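Local coordinates for protein probable glutathione reductase (Sinorhizobium meliloti, PDB 4DNA) that probably reduces glutathione disulfide to glutathione with NADPH, as an FAD-dependent homodimeric flavoenzyme with a redox-active disulfide, at residues C427-D430 / D431-T435. Numbering follows the deposited sequence.
Sequences CTKD and DFDRT
D431 turns its carboxylate back toward T428, bonding to it through both side chain and backbone, a compact example of how a short helix is closed at its N-terminal end. The backbone N of T428 donates to D431 OD2 at 2.7 Å in a nearly straight bond (167°), the donor meeting OD2 from above the carboxylate plane, 39° out of it. In return, T428 OG1 accepts from D431 N at 3.3 Å, and the same hydroxyl adds a weak bond to OD2. T428 is able to do this because its OG1 stands between the backbone N and the carbonyl carbon (chi1 60°), within reach of D431 N. These reciprocal bonds make a capping box, with T428 as N-cap of the helix 429-433, which follows helix 412-424 in the dimerisation domain of this pyridine nucleotide-disulfide oxidoreductase. Were D431 replaced by an alanine, the T428 amide would probably lose its acceptor and the hydroxyl its weak second bond. Beside the box, C427 SG lies 3.5 Å from D431 OD2, and A425 of the second subunit packs on both C427 and D431.

K429 and D433, one turn apart, form a salt bridge. The lysine, with CG anti to its backbone N and bends at chi2 and chi4, swings its ammonium beside the carboxylate; NZ also bonds to M449 O and makes a cation-pi contact with Y371. D430, whose carboxylate is salt-bridged to R400, contributes its backbone to the turn: D430 O accepts from R434 N at 3.0 Å, nearly along the C=O axis. F432 CB rests 3.3 Å from K429 O, while its ring presents an edge to C427 CB and packs against L393 of strand 389-396 and, across the dimer interface, I421 of the second subunit.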
loop_
_atom_site.group_PDB
_atom_site.type_symbol
_atom_site.label_atom_id
_atom_site.label_comp_id
_atom_site.label_asym_id
_atom_site.label_seq_id
_atom_site.Cartn_x
_atom_site.Cartn_y
_atom_site.Cartn_z
ATOM N N CYS A 427 -4.073 10.483 -16.276
ATOM C CA CYS A 427 -5.193 9.537 -16.282
ATOM C C CYS A 427 -6.567 10.172 -16.023
ATOM O O CYS A 427 -6.703 11.139 -15.245
ATOM C CB CYS A 427 -4.940 8.369 -15.323
ATOM S SG CYS A 427 -3.970 7.019 -16.061
ATOM N N THR A 428 -7.588 9.620 -16.671
ATOM C CA THR A 428 -8.942 10.137 -16.533
ATOM C C THR A 428 -9.725 9.288 -15.554
ATOM O O THR A 428 -9.363 8.132 -15.328
ATOM C CB THR A 428 -9.679 10.153 -17.880
ATOM O OG1 THR A 428 -9.752 8.822 -18.411
ATOM C CG2 THR A 428 -8.971 11.062 -18.870
ATOM N N LYS A 429 -10.799 9.852 -14.992
ATOM C CA LYS A 429 -11.690 9.141 -14.060
ATOM C C LYS A 429 -12.223 7.879 -14.725
ATOM O O LYS A 429 -12.587 6.900 -14.073
ATOM C CB LYS A 429 -12.844 10.058 -13.606
ATOM C CG LYS A 429 -13.871 9.442 -12.644
ATOM C CD LYS A 429 -13.244 8.910 -11.359
ATOM C CE LYS A 429 -14.247 8.317 -10.388
ATOM N NZ LYS A 429 -14.885 7.064 -10.863
ATOM N N ASP A 430 -12.235 7.907 -16.048
ATOM C CA ASP A 430 -12.664 6.768 -16.832
ATOM C C ASP A 430 -11.629 5.641 -16.800
ATOM O O ASP A 430 -12.016 4.506 -16.523
ATOM C CB ASP A 430 -13.084 7.218 -18.232
ATOM C CG ASP A 430 -14.161 8.294 -18.172
ATOM O OD1 ASP A 430 -15.324 7.964 -17.870
ATOM O OD2 ASP A 430 -13.834 9.479 -18.362
ATOM N N ASP A 431 -10.339 5.938 -17.014
ATOM C CA ASP A 431 -9.274 4.928 -16.830
ATOM C C ASP A 431 -9.452 4.192 -15.511
ATOM O O ASP A 431 -9.284 2.960 -15.439
ATOM C CB ASP A 431 -7.873 5.551 -16.805
ATOM C CG ASP A 431 -7.525 6.300 -18.080
ATOM O OD1 ASP A 431 -7.837 5.782 -19.175
ATOM O OD2 ASP A 431 -6.923 7.399 -17.981
ATOM N N PHE A 432 -9.780 4.960 -14.468
ATOM C CA PHE A 432 -10.014 4.390 -13.143
ATOM C C PHE A 432 -11.193 3.415 -13.139
ATOM O O PHE A 432 -11.080 2.320 -12.587
ATOM C CB PHE A 432 -10.307 5.468 -12.111
ATOM C CG PHE A 432 -9.100 6.081 -11.483
ATOM C CD1 PHE A 432 -8.173 6.793 -12.245
ATOM C CD2 PHE A 432 -8.933 6.030 -10.108
ATOM C CE1 PHE A 432 -7.088 7.402 -11.647
ATOM C CE2 PHE A 432 -7.847 6.649 -9.503
ATOM C CZ PHE A 432 -6.921 7.329 -10.276
ATOM N N ASP A 433 -12.317 3.819 -13.737
ATOM C CA ASP A 433 -13.531 3.000 -13.700
ATOM C C ASP A 433 -13.420 1.709 -14.506
ATOM O O ASP A 433 -13.997 0.704 -14.118
ATOM C CB ASP A 433 -14.755 3.819 -14.100
ATOM C CG ASP A 433 -15.024 4.972 -13.140
ATOM O OD1 ASP A 433 -14.185 5.236 -12.271
ATOM O OD2 ASP A 433 -16.077 5.621 -13.237
ATOM N N ARG A 434 -12.653 1.742 -15.597
ATOM C CA ARG A 434 -12.378 0.565 -16.444
ATOM C C ARG A 434 -11.448 -0.438 -15.758
ATOM O O ARG A 434 -11.296 -1.572 -16.240
ATOM C CB ARG A 434 -11.729 0.960 -17.788
ATOM C CG ARG A 434 -12.250 2.227 -18.462
ATOM C CD ARG A 434 -11.801 2.427 -19.919
ATOM N NE ARG A 434 -10.549 1.748 -20.294
ATOM C CZ ARG A 434 -10.475 0.699 -21.121
ATOM N NH1 ARG A 434 -11.577 0.196 -21.674
ATOM N NH2 ARG A 434 -9.297 0.144 -21.398
ATOM N N THR A 435 -10.810 -0.006 -14.666
ATOM C CA THR A 435 -9.827 -0.817 -13.947
ATOM C C THR A 435 -10.546 -1.753 -12.991
ATOM O O THR A 435 -11.214 -1.299 -12.055
ATOM C CB THR A 435 -8.842 0.052 -13.142
ATOM O OG1 THR A 435 -8.215 1.001 -14.007
ATOM C CG2 THR A 435 -7.785 -0.801 -12.502
#